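Local coordinates for aldehyde dehydrogenase (Burkholderia vietnamiensis, PDB 5KF0), which probably oxidises aldehydes to carboxylic acids with a nicotinamide cofactor, as other aldehyde dehydrogenases do, and is seen here with bound NADPH, at residues A94-S106 and P325-S337. Residues are numbered along the deposited sequence; the frame is centred on the assembly and turned at random. Where two conformers were deposited one is given.
Sequences ALCIEAGKPINDS and PKDPSTFVGPMIS
Pro325 and Pro102 meet at the centre of this contact, their CA atoms 3.9 Å apart. The Pro325 carbonyl takes a direct backbone bond from Ile103 N (N to O 2.8 Å), and the CA-H of Pro102 also points at it. At the exposed end, Asn104 ND2 gives a weak, bent bond to Pro328 O (2.6 Å).

Ring carbons pack on backbone carbonyls around these bonds: Pro325 CB lies against Gly100 O, while Pro102 CG rests 3.6 Å from Phe331 O. With Ile103 CG1 anti to the backbone N (chi1 -176°), CG2 falls between N and the carbonyl carbon, against Pro325 O, Lys326 O and Pro328. The apolar touch of Cys96 SG on Pro325 CB comes from the preceding helix.

Waters bridge several remaining groups. Gly100 O and Pro334 O share one; a second joins Ala99 O to Pro334 O. Another links Asn104 N to Asp327 O and Thr330 O. Asp105 OD2 holds two more, one reaching Thr330 O and the other Phe331 O. Lys326 NZ reaches Cys96 O weakly through water and forms a salt bridge with Asp33.

Gly100, with positive phi, is first to leave helical geometry, and Pro102 is at the N-cap position of helix 103-123; this tight turn after helix 88-99 sits on the loop between helices 306-319 and 338-353 in the aldehyde dehydrogenase fold, with Ile336 near the bound NADPH.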
ATOM      1  N   ALA A  94     -23.764  16.809  28.716  1.00 15.47           N
ATOM      2  CA  ALA A  94     -22.918  17.997  28.635  1.00 18.72           C
ATOM      3  C   ALA A  94     -23.014  18.626  27.254  1.00 17.62           C
ATOM      4  O   ALA A  94     -23.150  19.849  27.119  1.00 16.06           O
ATOM      5  CB  ALA A  94     -21.469  17.636  28.960  1.00 17.44           C
ATOM      6  N   LEU A  95     -22.976  17.790  26.220  1.00 16.01           N
ATOM      7  CA  LEU A  95     -23.086  18.282  24.853  0.66 15.94           C
ATOM      8  C   LEU A  95     -24.454  18.908  24.604  1.00 16.48           C
ATOM      9  O   LEU A  95     -24.557  19.967  23.975  1.00 16.65           O
ATOM     10  CB  LEU A  95     -22.817  17.131  23.890  0.66 20.58           C
ATOM     11  CG  LEU A  95     -23.012  17.309  22.397  0.66 15.84           C
ATOM     12  CD1 LEU A  95     -22.223  18.514  21.896  0.66 21.94           C
ATOM     13  CD2 LEU A  95     -22.531  16.030  21.726  0.66 15.21           C
ATOM     14  N   CYS A  96     -25.513  18.268  25.094  1.00 16.17           N
ATOM     15  CA  CYS A  96     -26.856  18.806  24.944  1.00 15.76           C
ATOM     16  C   CYS A  96     -26.950  20.205  25.545  1.00 15.95           C
ATOM     17  O   CYS A  96     -27.498  21.126  24.932  1.00 16.74           O
ATOM     18  CB  CYS A  96     -27.840  17.850  25.613  1.00 16.25           C
ATOM     19  SG  CYS A  96     -29.546  18.281  25.479  1.00 18.43           S
ATOM     20  N   ILE A  97     -26.396  20.381  26.743  1.00 13.62           N
ATOM     21  CA  ILE A  97     -26.496  21.659  27.434  1.00 13.90           C
ATOM     22  C   ILE A  97     -25.657  22.719  26.727  1.00 15.29           C
ATOM     23  O   ILE A  97     -26.167  23.777  26.336  1.00 15.23           O
ATOM     24  CB  ILE A  97     -26.081  21.500  28.904  1.00 15.81           C
ATOM     25  CG1 ILE A  97     -27.080  20.607  29.634  1.00 16.93           C
ATOM     26  CG2 ILE A  97     -25.997  22.870  29.592  1.00 16.78           C
ATOM     27  CD1 ILE A  97     -26.588  20.166  31.001  1.00 19.82           C
ATOM     28  N   GLU A  98     -24.354  22.461  26.566  1.00 14.01           N
ATOM     29  CA  GLU A  98     -23.455  23.534  26.160  1.00 13.83           C
ATOM     30  C   GLU A  98     -23.541  23.855  24.672  1.00 14.60           C
ATOM     31  O   GLU A  98     -23.177  24.968  24.277  1.00 15.39           O
ATOM     32  CB  GLU A  98     -21.999  23.204  26.541  1.00 16.31           C
ATOM     33  CG  GLU A  98     -21.303  22.120  25.739  1.00 14.20           C
ATOM     34  CD  GLU A  98     -19.859  21.925  26.195  1.00 17.03           C
ATOM     35  OE1 GLU A  98     -19.326  22.843  26.857  1.00 17.52           O
ATOM     36  OE2 GLU A  98     -19.268  20.857  25.906  1.00 16.07           O
ATOM     37  N   ALA A  99     -23.981  22.913  23.835  1.00 13.15           N
ATOM     38  CA  ALA A  99     -24.184  23.205  22.422  1.00 13.26           C
ATOM     39  C   ALA A  99     -25.650  23.368  22.059  1.00 15.55           C
ATOM     40  O   ALA A  99     -25.951  23.730  20.917  1.00 17.26           O
ATOM     41  CB  ALA A  99     -23.556  22.112  21.543  1.00 12.82           C
ATOM     42  N   GLY A 100     -26.564  23.129  22.995  1.00 14.25           N
ATOM     43  CA  GLY A 100     -27.978  23.150  22.665  1.00 14.47           C
ATOM     44  C   GLY A 100     -28.362  22.084  21.664  1.00 14.92           C
ATOM     45  O   GLY A 100     -29.344  22.246  20.933  1.00 16.71           O
ATOM     46  N   LYS A 101     -27.623  20.985  21.630  1.00 13.96           N
ATOM     47  CA  LYS A 101     -27.788  19.952  20.611  1.00 13.91           C
ATOM     48  C   LYS A 101     -28.845  18.942  21.055  1.00 15.27           C
ATOM     49  O   LYS A 101     -28.749  18.404  22.166  1.00 14.07           O
ATOM     50  CB  LYS A 101     -26.450  19.254  20.353  1.00 13.31           C
ATOM     51  CG  LYS A 101     -26.470  18.170  19.279  1.00 13.25           C
ATOM     52  CD  LYS A 101     -25.020  17.725  18.976  1.00 12.66           C
ATOM     53  CE  LYS A 101     -24.951  16.706  17.845  1.00 19.82           C
ATOM     54  NZ  LYS A 101     -23.674  16.901  17.058  1.00 20.69           N
ATOM     55  N   PRO A 102     -29.857  18.670  20.230  1.00 14.77           N
ATOM     56  CA  PRO A 102     -30.895  17.701  20.611  1.00 16.84           C
ATOM     57  C   PRO A 102     -30.302  16.417  21.179  1.00 14.67           C
ATOM     58  O   PRO A 102     -29.318  15.887  20.666  1.00 14.22           O
ATOM     59  CB  PRO A 102     -31.628  17.450  19.294  1.00 18.03           C
ATOM     60  CG  PRO A 102     -31.533  18.794  18.604  1.00 15.65           C
ATOM     61  CD  PRO A 102     -30.138  19.290  18.923  1.00 15.71           C
ATOM     62  N   ILE A 103     -30.904  15.934  22.271  1.00 16.28           N
ATOM     63  CA  ILE A 103     -30.267  14.873  23.054  1.00 17.80           C
ATOM     64  C   ILE A 103     -30.038  13.619  22.209  1.00 16.23           C
ATOM     65  O   ILE A 103     -29.005  12.948  22.347  1.00 16.13           O
ATOM     66  CB  ILE A 103     -31.082  14.580  24.333  1.00 17.17           C
ATOM     67  CG1 ILE A 103     -30.353  13.535  25.187  1.00 18.66           C
ATOM     68  CG2 ILE A 103     -32.530  14.154  24.026  1.00 17.91           C
ATOM     69  CD1 ILE A 103     -28.984  14.001  25.687  1.00 15.63           C
ATOM     70  N   ASN A 104     -30.975  13.292  21.307  1.00 18.92           N
ATOM     71  CA  ASN A 104     -30.768  12.154  20.411  1.00 22.71           C
ATOM     72  C   ASN A 104     -29.494  12.313  19.598  1.00 21.12           C
ATOM     73  O   ASN A 104     -28.741  11.352  19.400  1.00 21.16           O
ATOM     74  CB  ASN A 104     -31.951  11.999  19.452  1.00 24.37           C
ATOM     75  CG  ASN A 104     -33.207  11.529  20.136  1.00 43.03           C
ATOM     76  OD1 ASN A 104     -33.154  10.823  21.147  1.00 44.60           O
ATOM     77  ND2 ASN A 104     -34.357  11.906  19.581  1.00 46.73           N
ATOM     78  N   ASP A 105     -29.257  13.514  19.079  1.00 18.00           N
ATOM     79  CA  ASP A 105     -28.085  13.748  18.251  1.00 15.93           C
ATOM     80  C   ASP A 105     -26.826  13.914  19.088  1.00 15.19           C
ATOM     81  O   ASP A 105     -25.726  13.570  18.630  1.00 15.28           O
ATOM     82  CB  ASP A 105     -28.328  14.966  17.368  1.00 17.01           C
ATOM     83  CG  ASP A 105     -29.523  14.765  16.458  1.00 31.47           C
ATOM     84  OD1 ASP A 105     -29.484  13.824  15.641  1.00 33.08           O
ATOM     85  OD2 ASP A 105     -30.504  15.519  16.567  1.00 34.04           O
ATOM     86  N   SER A 106     -26.966  14.432  20.309  1.00 14.06           N
ATOM     87  CA  SER A 106     -25.833  14.452  21.228  1.00 12.71           C
ATOM     88  C   SER A 106     -25.360  13.038  21.524  1.00 13.96           C
ATOM     89  O   SER A 106     -24.157  12.763  21.513  1.00 13.78           O
ATOM     90  CB  SER A 106     -26.217  15.167  22.528  1.00 17.12           C
ATOM     91  OG  SER A 106     -26.461  16.548  22.317  1.00 14.97           O
ATOM     92  N   PRO A 325     -33.870  21.034  23.489  1.00 14.30           N
ATOM     93  CA  PRO A 325     -33.036  19.900  23.055  1.00 14.40           C
ATOM     94  C   PRO A 325     -33.004  18.756  24.060  1.00 15.68           C
ATOM     95  O   PRO A 325     -32.632  17.638  23.679  1.00 15.38           O
ATOM     96  CB  PRO A 325     -31.650  20.532  22.858  1.00 17.38           C
ATOM     97  CG  PRO A 325     -31.672  21.758  23.717  1.00 18.50           C
ATOM     98  CD  PRO A 325     -33.081  22.268  23.667  1.00 15.58           C
ATOM     99  N   LYS A 326     -33.428  18.981  25.311  1.00 16.31           N
ATOM    100  CA  LYS A 326     -33.531  17.893  26.278  1.00 13.76           C
ATOM    101  C   LYS A 326     -34.707  16.970  25.987  1.00 15.19           C
ATOM    102  O   LYS A 326     -34.753  15.850  26.506  1.00 17.21           O
ATOM    103  CB  LYS A 326     -33.651  18.472  27.692  1.00 15.35           C
ATOM    104  CG  LYS A 326     -32.450  19.326  28.071  1.00 21.02           C
ATOM    105  CD  LYS A 326     -32.622  19.959  29.448  1.00 30.16           C
ATOM    106  CE  LYS A 326     -32.875  21.457  29.329  1.00 41.22           C
ATOM    107  NZ  LYS A 326     -31.745  22.190  28.657  1.00 37.29           N
ATOM    108  N   ASP A 327     -35.654  17.419  25.180  1.00 14.38           N
ATOM    109  CA  ASP A 327     -36.806  16.609  24.816  1.00 15.91           C
ATOM    110  C   ASP A 327     -36.382  15.616  23.736  1.00 19.18           C
ATOM    111  O   ASP A 327     -35.864  16.037  22.695  1.00 18.63           O
ATOM    112  CB  ASP A 327     -37.915  17.537  24.327  1.00 15.06           C
ATOM    113  CG  ASP A 327     -39.211  16.820  23.979  1.00 19.28           C
ATOM    114  OD1 ASP A 327     -39.251  15.583  23.873  1.00 21.81           O
ATOM    115  OD2 ASP A 327     -40.209  17.535  23.791  1.00 21.22           O
ATOM    116  N   PRO A 328     -36.529  14.305  23.952  1.00 18.15           N
ATOM    117  CA  PRO A 328     -36.095  13.349  22.920  1.00 17.02           C
ATOM    118  C   PRO A 328     -36.904  13.429  21.640  1.00 21.12           C
ATOM    119  O   PRO A 328     -36.491  12.826  20.642  1.00 29.25           O
ATOM    120  CB  PRO A 328     -36.269  11.984  23.605  1.00 22.12           C
ATOM    121  CG  PRO A 328     -37.309  12.222  24.660  1.00 27.46           C
ATOM    122  CD  PRO A 328     -37.029  13.619  25.160  1.00 18.12           C
ATOM    123  N   SER A 329     -38.026  14.147  21.621  1.00 21.11           N
ATOM    124  CA  SER A 329     -38.758  14.341  20.375  1.00 23.78           C
ATOM    125  C   SER A 329     -38.285  15.560  19.594  1.00 23.59           C
ATOM    126  O   SER A 329     -38.726  15.757  18.456  1.00 21.61           O
ATOM    127  CB  SER A 329     -40.265  14.455  20.637  1.00 26.78           C
ATOM    128  OG  SER A 329     -40.596  15.660  21.305  1.00 32.40           O
ATOM    129  N   THR A 330     -37.391  16.368  20.157  1.00 19.02           N
ATOM    130  CA  THR A 330     -36.919  17.553  19.456  1.00 16.72           C
ATOM    131  C   THR A 330     -35.933  17.169  18.363  1.00 13.44           C
ATOM    132  O   THR A 330     -34.980  16.424  18.606  1.00 17.53           O
ATOM    133  CB  THR A 330     -36.263  18.524  20.431  1.00 15.96           C
ATOM    134  OG1 THR A 330     -37.279  19.066  21.276  1.00 16.61           O
ATOM    135  CG2 THR A 330     -35.551  19.657  19.668  1.00 14.02           C
ATOM    136  N   PHE A 331     -36.170  17.675  17.154  1.00 16.24           N
ATOM    137  CA  PHE A 331     -35.181  17.584  16.094  1.00 17.48           C
ATOM    138  C   PHE A 331     -34.498  18.911  15.815  1.00 16.36           C
ATOM    139  O   PHE A 331     -33.306  18.924  15.520  1.00 16.78           O
ATOM    140  CB  PHE A 331     -35.830  17.057  14.806  1.00 22.39           C
ATOM    141  CG  PHE A 331     -34.837  16.625  13.760  1.00 24.64           C
ATOM    142  CD1 PHE A 331     -34.037  15.507  13.960  1.00 36.43           C
ATOM    143  CD2 PHE A 331     -34.692  17.339  12.585  1.00 18.00           C
ATOM    144  CE1 PHE A 331     -33.117  15.110  13.000  1.00 35.59           C
ATOM    145  CE2 PHE A 331     -33.786  16.938  11.620  1.00 13.31           C
ATOM    146  CZ  PHE A 331     -32.997  15.831  11.825  1.00 25.45           C
ATOM    147  N   VAL A 332     -35.213  20.026  15.944  1.00 14.54           N
ATOM    148  CA  VAL A 332     -34.660  21.355  15.700  1.00 14.32           C
ATOM    149  C   VAL A 332     -34.512  22.052  17.051  1.00 14.75           C
ATOM    150  O   VAL A 332     -35.493  22.542  17.620  1.00 16.03           O
ATOM    151  CB  VAL A 332     -35.544  22.159  14.740  1.00 18.86           C
ATOM    152  CG1 VAL A 332     -34.992  23.571  14.543  1.00 16.18           C
ATOM    153  CG2 VAL A 332     -35.656  21.418  13.402  1.00 16.80           C
ATOM    154  N   GLY A 333     -33.286  22.118  17.571  1.00 14.84           N
ATOM    155  CA  GLY A 333     -33.034  22.886  18.773  1.00 16.73           C
ATOM    156  C   GLY A 333     -32.671  24.324  18.452  1.00 16.97           C
ATOM    157  O   GLY A 333     -32.734  24.760  17.298  1.00 16.09           O
ATOM    158  N   PRO A 334     -32.266  25.084  19.469  1.00 15.93           N
ATOM    159  CA  PRO A 334     -31.890  26.485  19.246  1.00 15.08           C
ATOM    160  C   PRO A 334     -30.636  26.611  18.399  1.00 14.08           C
ATOM    161  O   PRO A 334     -29.726  25.785  18.462  1.00 14.89           O
ATOM    162  CB  PRO A 334     -31.627  27.005  20.663  1.00 17.98           C
ATOM    163  CG  PRO A 334     -31.170  25.796  21.405  1.00 17.19           C
ATOM    164  CD  PRO A 334     -32.032  24.670  20.866  1.00 19.29           C
ATOM    165  N   MET A 335     -30.578  27.685  17.616  1.00 14.02           N
ATOM    166  CA  MET A 335     -29.284  28.061  17.065  1.00 15.62           C
ATOM    167  C   MET A 335     -28.373  28.534  18.200  1.00 16.92           C
ATOM    168  O   MET A 335     -28.817  28.800  19.323  1.00 17.21           O
ATOM    169  CB  MET A 335     -29.445  29.137  15.997  1.00 18.37           C
ATOM    170  CG  MET A 335     -30.138  28.620  14.740  1.00 18.99           C
ATOM    171  SD  MET A 335     -30.329  29.890  13.486  1.00 18.57           S
ATOM    172  CE  MET A 335     -28.599  30.224  13.087  1.00 15.55           C
ATOM    173  N   ILE A 336     -27.076  28.625  17.895  1.00 13.93           N
ATOM    174  CA  ILE A 336     -26.078  28.811  18.938  1.00 14.28           C
ATOM    175  C   ILE A 336     -26.198  30.163  19.628  1.00 18.56           C
ATOM    176  O   ILE A 336     -25.775  30.289  20.784  1.00 18.58           O
ATOM    177  CB  ILE A 336     -24.666  28.597  18.352  1.00 13.44           C
ATOM    178  CG1 ILE A 336     -23.618  28.531  19.473  1.00 15.59           C
ATOM    179  CG2 ILE A 336     -24.331  29.676  17.299  1.00 13.46           C
ATOM    180  CD1 ILE A 336     -23.863  27.398  20.475  1.00 16.75           C
ATOM    181  N   SER A 337     -26.781  31.168  18.975  1.00 16.75           N
ATOM    182  CA  SER A 337     -26.987  32.465  19.612  1.00 19.95           C
ATOM    183  C   SER A 337     -28.035  33.251  18.842  1.00 23.14           C
ATOM    184  O   SER A 337     -28.284  32.996  17.658  1.00 20.57           O
ATOM    185  CB  SER A 337     -25.691  33.269  19.680  1.00 20.01           C
ATOM    186  OG  SER A 337     -25.282  33.643  18.374  1.00 21.17           O
TER
HETATM  187  O   HOH W   1     -30.129  21.538  26.705  1.00 28.77           O
HETATM  188  O   HOH W   2     -26.954  25.739  19.123  1.00 19.35           O
HETATM  189  O   HOH W   3     -29.274  23.023  18.402  1.00 21.06           O
HETATM  190  O   HOH W   4     -33.642  15.025  20.866  1.00 23.51           O
HETATM  191  O   HOH W   5     -33.284  14.430  17.208  1.00 27.20           O
HETATM  192  O   HOH W   6     -31.082  17.370  15.051  1.00 28.39           O